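PDB 6UUK: muramoyltetrapeptide carboxypeptidase from Oxalobacter formigenes OXCC13, which probably removes the terminal D-alanine from tetrapeptide stems of peptidoglycan fragments, acting as a serine-type LD-carboxypeptidase. Local coordinates for residues E110-P115 with S144-V149; G221-L226 with R257-L262; D247-P252 with F279-L284. All coordinates share one frame; numbering follows the deposited sequence.

Contact 1 of 3, residues E110-P115 with S144-V149; sequences EAATNP and SGKLFV
K146 reaches across to the turn A111-N114 and carries most of this contact, joined by S144, which packs against A112. The side chain of K146 sets out toward the turn from CB, and CG packs 3.9 Å from CA of A112. A bend at chi2 (-56°) places CD, and the chain then runs on extended, bringing CE within 3.3 Å of A112 O, while A111 O stands a little farther from the same carbon. At the tip, NZ donates a 2.8 Å hydrogen bond to N114 O; the C=O...N angle is 151°, with NZ tilted 29° from the carbonyl plane. V117 O takes a second bond, so NZ is held by two backbone carbonyls of the loop after helix 101-111. Beside the lysine, CB of S144 sits 3.5 Å from A112 O, and OG of S144 lies 3.6 Å from CB of A112; this hydroxyl is hydrogen-bonded to K140 O. The type I beta turn has a weak bond of its own, N114 N to A111 O at 3.4 Å. T113 OG1, at 2.6 Å, and T113 N both hydrogen-bond to E110 O, tying the turn to the helix end. The arrangement belongs to the parallel part of the mixed sheet of an alpha/beta domain, where the lysine just before strand 147-150 clasps the connection leading from helix 101-111 into the neighbouring strand 119-122.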
loop_
_atom_site.group_PDB
_atom_site.type_symbol
_atom_site.label_atom_id
_atom_site.label_comp_id
_atom_site.label_asym_id
_atom_site.label_seq_id
_atom_site.Cartn_x
_atom_site.Cartn_y
_atom_site.Cartn_z
ATOM N N GLU B 110 22.564 7.543 -18.337
ATOM C CA GLU B 110 23.788 8.258 -18.676
ATOM C C GLU B 110 24.849 8.100 -17.593
ATOM O O GLU B 110 26.032 7.917 -17.902
ATOM C CB GLU B 110 23.482 9.738 -18.914
ATOM C CG GLU B 110 24.521 10.457 -19.760
ATOM C CD GLU B 110 24.179 11.917 -19.987
ATOM O OE1 GLU B 110 24.349 12.723 -19.049
ATOM O OE2 GLU B 110 23.731 12.257 -21.102
ATOM N N ALA B 111 24.447 8.169 -16.321
ATOM C CA ALA B 111 25.410 8.014 -15.235
ATOM C C ALA B 111 25.932 6.586 -15.146
ATOM O O ALA B 111 27.078 6.373 -14.733
ATOM C CB ALA B 111 24.778 8.431 -13.907
ATOM N N ALA B 112 25.116 5.602 -15.528
ATOM C CA ALA B 112 25.550 4.211 -15.506
ATOM C C ALA B 112 26.521 3.879 -16.631
ATOM O O ALA B 112 27.040 2.758 -16.664
ATOM C CB ALA B 112 24.339 3.281 -15.577
ATOM N N THR B 113 26.774 4.813 -17.546
ATOM C CA THR B 113 27.693 4.596 -18.655
ATOM C C THR B 113 28.983 5.391 -18.522
ATOM O O THR B 113 29.841 5.304 -19.407
ATOM C CB THR B 113 27.013 4.944 -19.984
ATOM O OG1 THR B 113 26.466 6.268 -19.912
ATOM C CG2 THR B 113 25.900 3.955 -20.289
ATOM N N ASN B 114 29.147 6.156 -17.451
ATOM C CA ASN B 114 30.357 6.948 -17.269
ATOM C C ASN B 114 31.444 6.086 -16.635
ATOM O O ASN B 114 31.230 5.547 -15.543
ATOM C CB ASN B 114 30.074 8.167 -16.402
ATOM C CG ASN B 114 31.210 9.170 -16.416
ATOM O OD1 ASN B 114 32.151 9.073 -15.630
ATOM N ND2 ASN B 114 31.128 10.142 -17.317
ATOM N N PRO B 115 32.603 5.922 -17.277
ATOM C CA PRO B 115 33.643 5.052 -16.705
ATOM C C PRO B 115 34.237 5.576 -15.408
ATOM O O PRO B 115 34.797 4.782 -14.642
ATOM C CB PRO B 115 34.706 4.992 -17.812
ATOM C CG PRO B 115 33.994 5.424 -19.060
ATOM C CD PRO B 115 32.970 6.417 -18.614
ATOM N N SER B 144 26.028 -2.707 -15.846
ATOM C CA SER B 144 26.794 -1.469 -15.753
ATOM C C SER B 144 27.879 -1.555 -14.687
ATOM O O SER B 144 28.896 -0.859 -14.784
ATOM C CB SER B 144 25.861 -0.294 -15.462
ATOM O OG SER B 144 24.866 -0.172 -16.463
ATOM N N GLY B 145 27.686 -2.393 -13.672
ATOM C CA GLY B 145 28.651 -2.515 -12.601
ATOM C C GLY B 145 28.639 -1.389 -11.595
ATOM O O GLY B 145 29.583 -1.277 -10.802
ATOM N N LYS B 146 27.607 -0.550 -11.596
ATOM C CA LYS B 146 27.533 0.561 -10.662
ATOM C C LYS B 146 26.967 0.102 -9.323
ATOM O O LYS B 146 26.232 -0.887 -9.239
ATOM C CB LYS B 146 26.673 1.689 -11.234
ATOM C CG LYS B 146 27.110 2.161 -12.611
ATOM C CD LYS B 146 28.570 2.586 -12.611
ATOM C CE LYS B 146 29.023 2.998 -14.003
ATOM N NZ LYS B 146 30.470 3.347 -14.034
ATOM N N LEU B 147 27.320 0.834 -8.271
ATOM C CA LEU B 147 26.879 0.530 -6.910
ATOM C C LEU B 147 25.794 1.536 -6.539
ATOM O O LEU B 147 26.075 2.642 -6.079
ATOM C CB LEU B 147 28.052 0.569 -5.935
ATOM C CG LEU B 147 28.866 -0.714 -5.733
ATOM C CD1 LEU B 147 29.432 -1.248 -7.043
ATOM C CD2 LEU B 147 29.982 -0.479 -4.725
ATOM N N PHE B 148 24.540 1.140 -6.745
ATOM C CA PHE B 148 23.408 2.014 -6.470
ATOM C C PHE B 148 23.067 1.984 -4.985
ATOM O O PHE B 148 22.960 0.912 -4.384
ATOM C CB PHE B 148 22.195 1.591 -7.298
ATOM C CG PHE B 148 22.399 1.713 -8.782
ATOM C CD1 PHE B 148 22.025 2.863 -9.454
ATOM C CD2 PHE B 148 22.967 0.675 -9.505
ATOM C CE1 PHE B 148 22.212 2.979 -10.819
ATOM C CE2 PHE B 148 23.157 0.784 -10.870
ATOM C CZ PHE B 148 22.778 1.938 -11.528
ATOM N N VAL B 149 22.898 3.166 -4.394
ATOM C CA VAL B 149 22.529 3.298 -2.992
ATOM C C VAL B 149 21.292 4.178 -2.890
ATOM O O VAL B 149 21.020 5.006 -3.765
ATOM C CB VAL B 149 23.681 3.871 -2.134
ATOM C CG1 VAL B 149 24.922 2.999 -2.251
ATOM C CG2 VAL B 149 23.991 5.296 -2.539
#

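Contact 2 of 3, residues G221-L226 with R257-L262; sequences GNLTML and RMLLQL
Helix-on-helix packing beside a beta sheet sets L223 and T224, in the first turn of helix 223-228, against M258, L259 and L262 of helix 252-264. CG of L223 lies anti to its backbone N (chi1 179°), which puts CG 3.8 Å from M258 CB. Its CD1 meets two leucine methyls, 3.8 Å from L259 CD2 and 4.0 Å from L262 CD1. In the selenomethionine M258, chi2 of 177° carries SE out to 3.6 Å from T224 OG1, and the CE methyl meets T224 CG2. T224 OG1 is hydrogen-bonded to D247 OD2. The helix carrying L223 starts directly from strand 213-222, and N222 is its N-cap: OD1 accepts from M225 N at 3.1 Å, in the carbonyl plane and on a lone pair. ND2 of N222 makes a weak bond to E246, a predicted charge-relay residue, which places this helix start next to the probable active site. One turn farther along, L262 CD2 touches L226 O at 3.8 Å. Beyond the packed leucines, Q261 turns to the second subunit, where its NE2 bonds A230 O of that chain.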
loop_
_atom_site.group_PDB
_atom_site.type_symbol
_atom_site.label_atom_id
_atom_site.label_comp_id
_atom_site.label_asym_id
_atom_site.label_seq_id
_atom_site.Cartn_x
_atom_site.Cartn_y
_atom_site.Cartn_z
ATOM N N GLY B 221 13.642 -3.431 2.134
ATOM C CA GLY B 221 13.790 -1.991 2.200
ATOM C C GLY B 221 12.607 -1.299 2.846
ATOM O O GLY B 221 12.287 -1.557 4.010
ATOM N N ASN B 222 11.951 -0.415 2.100
ATOM C CA ASN B 222 10.796 0.306 2.617
ATOM C C ASN B 222 9.556 -0.577 2.544
ATOM O O ASN B 222 9.293 -1.206 1.515
ATOM C CB ASN B 222 10.583 1.598 1.832
ATOM C CG ASN B 222 9.449 2.437 2.386
ATOM O OD1 ASN B 222 8.312 2.340 1.927
ATOM N ND2 ASN B 222 9.754 3.265 3.377
ATOM N N LEU B 223 8.795 -0.619 3.640
ATOM C CA LEU B 223 7.635 -1.505 3.701
ATOM C C LEU B 223 6.548 -1.073 2.724
ATOM O O LEU B 223 5.881 -1.920 2.118
ATOM C CB LEU B 223 7.087 -1.552 5.127
ATOM C CG LEU B 223 5.845 -2.421 5.341
ATOM C CD1 LEU B 223 6.123 -3.865 4.947
ATOM C CD2 LEU B 223 5.369 -2.337 6.780
ATOM N N THR B 224 6.352 0.237 2.558
ATOM C CA THR B 224 5.323 0.715 1.641
ATOM C C THR B 224 5.675 0.387 0.196
ATOM O O THR B 224 4.794 0.052 -0.605
ATOM C CB THR B 224 5.119 2.221 1.818
ATOM O OG1 THR B 224 4.799 2.504 3.186
ATOM C CG2 THR B 224 3.988 2.720 0.930
HETATM N N MSE B 225 6.956 0.463 -0.153
HETATM C CA MSE B 225 7.392 0.191 -1.516
HETATM C C MSE B 225 7.418 -1.308 -1.804
HETATM O O MSE B 225 7.248 -1.730 -2.946
HETATM C CB MSE B 225 8.771 0.802 -1.766
HETATM C CG MSE B 225 8.877 2.253 -1.331
HETATM SE SE MSE B 225 7.471 3.369 -2.093
HETATM C CE MSE B 225 7.661 4.926 -0.933
ATOM N N LEU B 226 7.632 -2.111 -0.759
ATOM C CA LEU B 226 7.616 -3.560 -0.926
ATOM C C LEU B 226 6.194 -4.084 -1.083
ATOM O O LEU B 226 5.926 -4.924 -1.949
ATOM C CB LEU B 226 8.315 -4.236 0.253
ATOM C CG LEU B 226 9.841 -4.136 0.268
ATOM C CD1 LEU B 226 10.416 -4.812 1.502
ATOM C CD2 LEU B 226 10.427 -4.739 -0.999
ATOM N N ARG B 257 -0.877 -4.346 8.250
ATOM C CA ARG B 257 -1.644 -4.504 7.020
ATOM C C ARG B 257 -0.732 -4.837 5.845
ATOM O O ARG B 257 -0.965 -5.811 5.119
ATOM C CB ARG B 257 -2.443 -3.231 6.746
ATOM C CG ARG B 257 -3.329 -3.283 5.516
ATOM C CD ARG B 257 -4.106 -1.987 5.378
ATOM N NE ARG B 257 -3.219 -0.827 5.398
ATOM C CZ ARG B 257 -3.628 0.427 5.549
ATOM N NH1 ARG B 257 -4.918 0.693 5.700
ATOM N NH2 ARG B 257 -2.747 1.418 5.555
HETATM N N MSE B 258 0.316 -4.046 5.649
HETATM C CA MSE B 258 1.246 -4.265 4.547
HETATM C C MSE B 258 2.047 -5.549 4.737
HETATM O O MSE B 258 2.454 -6.185 3.765
HETATM C CB MSE B 258 2.184 -3.067 4.398
HETATM C CG MSE B 258 1.475 -1.801 3.948
HETATM SE SE MSE B 258 2.645 -0.248 3.856
HETATM C CE MSE B 258 1.395 1.019 3.060
ATOM N N LEU B 259 2.272 -5.931 5.997
ATOM C CA LEU B 259 2.912 -7.213 6.268
ATOM C C LEU B 259 1.983 -8.377 5.951
ATOM O O LEU B 259 2.453 -9.460 5.583
ATOM C CB LEU B 259 3.373 -7.280 7.725
ATOM C CG LEU B 259 4.602 -6.444 8.090
ATOM C CD1 LEU B 259 4.882 -6.525 9.581
ATOM C CD2 LEU B 259 5.814 -6.891 7.288
ATOM N N LEU B 260 0.670 -8.178 6.087
ATOM C CA LEU B 260 -0.274 -9.222 5.707
ATOM C C LEU B 260 -0.348 -9.385 4.195
ATOM O O LEU B 260 -0.574 -10.498 3.706
ATOM C CB LEU B 260 -1.660 -8.920 6.277
ATOM C CG LEU B 260 -1.865 -9.241 7.759
ATOM C CD1 LEU B 260 -3.290 -8.926 8.186
ATOM C CD2 LEU B 260 -1.526 -10.697 8.042
ATOM N N GLN B 261 -0.165 -8.298 3.441
ATOM C CA GLN B 261 -0.128 -8.414 1.987
ATOM C C GLN B 261 1.077 -9.230 1.539
ATOM O O GLN B 261 0.968 -10.070 0.639
ATOM C CB GLN B 261 -0.106 -7.028 1.344
ATOM C CG GLN B 261 -0.088 -7.060 -0.177
ATOM C CD GLN B 261 -0.176 -5.679 -0.793
ATOM O OE1 GLN B 261 0.067 -4.673 -0.128
ATOM N NE2 GLN B 261 -0.530 -5.623 -2.071
ATOM N N LEU B 262 2.235 -8.998 2.160
ATOM C CA LEU B 262 3.406 -9.817 1.872
ATOM C C LEU B 262 3.242 -11.249 2.362
ATOM O O LEU B 262 3.918 -12.146 1.849
ATOM C CB LEU B 262 4.654 -9.196 2.499
ATOM C CG LEU B 262 4.945 -7.747 2.106
ATOM C CD1 LEU B 262 6.214 -7.246 2.779
ATOM C CD2 LEU B 262 5.040 -7.605 0.594
#

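Contact 3 of 3, residues D247-P252 with F279-L284; sequences DIHEHP and FSEFKL
P252 and F282 meet in a CH-pi contact: CD of the proline lies over one face of the phenyl ring, 4.2 Å from its centroid and 19° off the normal, offset toward the rim. The same ring is approached obliquely by E250 O, which comes 3.1 Å from F282 CE1. A second cluster forms around L284, whose CD2 methyl touches both P252 CG at 3.6 Å and H251 NE2 at 3.3 Å. CG of H251 is anti to its backbone N (chi1 -158°), and the imidazole beyond it crosses the leucine at about a right angle, with K283 O near the ring plane at its edge; NE2 is hydrogen-bonded to D288. At the other end, D247 is set on the F279 ring, its N over one face and its CB 3.7 Å from CE1. Backbones touch there too, F279 CA pointing its hydrogen at D247 O over 3.4 Å with an angle of 167° at the hydrogen. On the opposite face of the sheet, I248 CG2 rests 3.3 Å from S280 OG, and beyond it the H249 ring and E281 carboxylate lie side by side, pointing the same way.

Further out, several groups border these contacts. A water accepts from E250 N and donates weakly to S280 O, linking the two segments. D247, whose carboxylate also holds T224, accepts from I248 N through OD1; I248 packs on H316, a predicted charge-relay residue. Strands 242-248 and 273-280 are parallel neighbours of a beta-alpha-beta unit, and beyond their ends the chain continues as two loops that stay close together, CA of H251 lying 5.7 Å from CA of F282. Helix 252-264, which links the strands, starts at P252 and lays V255 against F279, while L223 of helix 223-228 packs on both D247 and F279.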
loop_
_atom_site.group_PDB
_atom_site.type_symbol
_atom_site.label_atom_id
_atom_site.label_comp_id
_atom_site.label_asym_id
_atom_site.label_seq_id
_atom_site.Cartn_x
_atom_site.Cartn_y
_atom_site.Cartn_z
ATOM N N ASP B 247 9.799 1.690 7.820
ATOM C CA ASP B 247 8.821 2.673 7.369
ATOM C C ASP B 247 8.755 3.805 8.386
ATOM O O ASP B 247 9.313 3.716 9.483
ATOM C CB ASP B 247 7.440 2.040 7.173
ATOM C CG ASP B 247 6.731 2.557 5.939
ATOM O OD1 ASP B 247 7.013 3.700 5.524
ATOM O OD2 ASP B 247 5.892 1.818 5.382
ATOM N N ILE B 248 8.060 4.880 8.001
ATOM C CA ILE B 248 7.804 6.021 8.871
ATOM C C ILE B 248 6.395 6.533 8.607
ATOM O O ILE B 248 5.781 6.234 7.581
ATOM C CB ILE B 248 8.821 7.167 8.677
ATOM C CG1 ILE B 248 9.011 7.467 7.187
ATOM C CG2 ILE B 248 10.138 6.840 9.363
ATOM C CD1 ILE B 248 9.762 8.750 6.914
ATOM N N HIS B 249 5.891 7.324 9.556
ATOM C CA HIS B 249 4.547 7.900 9.514
ATOM C C HIS B 249 3.456 6.836 9.450
ATOM O O HIS B 249 2.349 7.110 8.976
ATOM C CB HIS B 249 4.379 8.871 8.337
ATOM C CG HIS B 249 5.563 9.753 8.098
ATOM N ND1 HIS B 249 6.075 10.594 9.061
ATOM C CD2 HIS B 249 6.326 9.937 6.993
ATOM C CE1 HIS B 249 7.108 11.252 8.565
ATOM N NE2 HIS B 249 7.281 10.872 7.311
ATOM N N GLU B 250 3.736 5.622 9.920
ATOM C CA GLU B 250 2.809 4.505 9.799
ATOM C C GLU B 250 2.364 4.052 11.181
ATOM O O GLU B 250 3.198 3.694 12.019
ATOM C CB GLU B 250 3.446 3.338 9.040
ATOM C CG GLU B 250 3.943 3.696 7.653
ATOM C CD GLU B 250 2.857 4.278 6.771
ATOM O OE1 GLU B 250 1.710 3.789 6.829
ATOM O OE2 GLU B 250 3.152 5.232 6.020
ATOM N N HIS B 251 1.056 4.068 11.411
ATOM C CA HIS B 251 0.495 3.434 12.589
ATOM C C HIS B 251 0.738 1.926 12.517
ATOM O O HIS B 251 0.728 1.343 11.430
ATOM C CB HIS B 251 -1.001 3.730 12.682
ATOM C CG HIS B 251 -1.572 3.583 14.059
ATOM N ND1 HIS B 251 -1.899 2.361 14.606
ATOM C CD2 HIS B 251 -1.890 4.509 14.994
ATOM C CE1 HIS B 251 -2.386 2.538 15.821
ATOM N NE2 HIS B 251 -2.394 3.833 16.080
ATOM N N PRO B 252 0.984 1.274 13.661
ATOM C CA PRO B 252 1.274 -0.169 13.651
ATOM C C PRO B 252 0.238 -1.031 12.938
ATOM O O PRO B 252 0.569 -2.123 12.467
ATOM C CB PRO B 252 1.352 -0.521 15.145
ATOM C CG PRO B 252 0.887 0.714 15.890
ATOM C CD PRO B 252 1.198 1.860 14.993
ATOM N N PHE B 279 10.756 1.729 12.782
ATOM C CA PHE B 279 9.402 2.202 12.505
ATOM C C PHE B 279 9.149 3.337 13.494
ATOM O O PHE B 279 8.688 3.107 14.616
ATOM C CB PHE B 279 8.369 1.081 12.640
ATOM C CG PHE B 279 8.462 0.036 11.563
ATOM C CD1 PHE B 279 7.677 0.124 10.426
ATOM C CD2 PHE B 279 9.331 -1.034 11.691
ATOM C CE1 PHE B 279 7.758 -0.836 9.435
ATOM C CE2 PHE B 279 9.418 -1.997 10.703
ATOM C CZ PHE B 279 8.629 -1.898 9.573
ATOM N N SER B 280 9.461 4.559 13.081
ATOM C CA SER B 280 9.472 5.709 13.971
ATOM C C SER B 280 8.333 6.666 13.640
ATOM O O SER B 280 7.651 6.539 12.619
ATOM C CB SER B 280 10.818 6.437 13.891
ATOM O OG SER B 280 11.094 6.853 12.565
ATOM N N GLU B 281 8.141 7.637 14.537
ATOM C CA GLU B 281 7.135 8.691 14.406
ATOM C C GLU B 281 5.731 8.095 14.265
ATOM O O GLU B 281 5.121 8.081 13.195
ATOM C CB GLU B 281 7.470 9.617 13.232
ATOM C CG GLU B 281 8.754 10.394 13.440
ATOM C CD GLU B 281 9.058 11.334 12.299
ATOM O OE1 GLU B 281 8.441 11.188 11.225
ATOM O OE2 GLU B 281 9.915 12.224 12.480
ATOM N N PHE B 282 5.236 7.600 15.394
ATOM C CA PHE B 282 3.904 7.031 15.476
ATOM C C PHE B 282 2.926 8.073 16.002
ATOM O O PHE B 282 3.297 9.196 16.354
ATOM C CB PHE B 282 3.893 5.795 16.375
ATOM C CG PHE B 282 4.524 4.590 15.756
ATOM C CD1 PHE B 282 5.022 4.637 14.466
ATOM C CD2 PHE B 282 4.607 3.403 16.462
ATOM C CE1 PHE B 282 5.601 3.525 13.896
ATOM C CE2 PHE B 282 5.181 2.289 15.896
ATOM C CZ PHE B 282 5.677 2.347 14.612
ATOM N N LYS B 283 1.656 7.679 16.066
ATOM C CA LYS B 283 0.627 8.502 16.689
ATOM C C LYS B 283 -0.492 7.643 17.274
ATOM O O LYS B 283 -1.598 7.595 16.724
ATOM C CB LYS B 283 0.055 9.499 15.684
ATOM C CG LYS B 283 0.690 10.878 15.750
ATOM C CD LYS B 283 0.399 11.557 17.083
ATOM C CE LYS B 283 1.085 12.908 17.182
ATOM N NZ LYS B 283 0.617 13.834 16.121
ATOM N N LEU B 284 -0.227 6.972 18.393
ATOM C CA LEU B 284 -1.249 6.151 19.020
ATOM C C LEU B 284 -2.223 7.021 19.812
ATOM O O LEU B 284 -1.944 8.180 20.134
ATOM C CB LEU B 284 -0.610 5.106 19.929
ATOM C CG LEU B 284 0.534 4.264 19.356
ATOM C CD1 LEU B 284 1.176 3.426 20.450
ATOM C CD2 LEU B 284 0.035 3.376 18.234
HETATM O O HOH W 1 6.364 3.870 10.860
#

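From the N terminus, contact 1 comes first: after helix 101-111 and strand 119-122 the chain returns at 144-149, closing a loop that joins the turn after that helix to the start of strand 147-150 in the N-terminal sheet. Contact 2 opens only later, at 221-226, but 247-252, the first half of contact 3, follows before 257-262 closes it; 279-284 then closes contact 3. The two therefore cross, and they touch through residues already described. Together they tie helices 223-228 and 252-264 and strands 242-248 and 273-280 into the second sheet. Contact 1 lies on the opposite side of the chain's centre, its centre about 28 Å from that of contact 2 and 34 Å from that of contact 3.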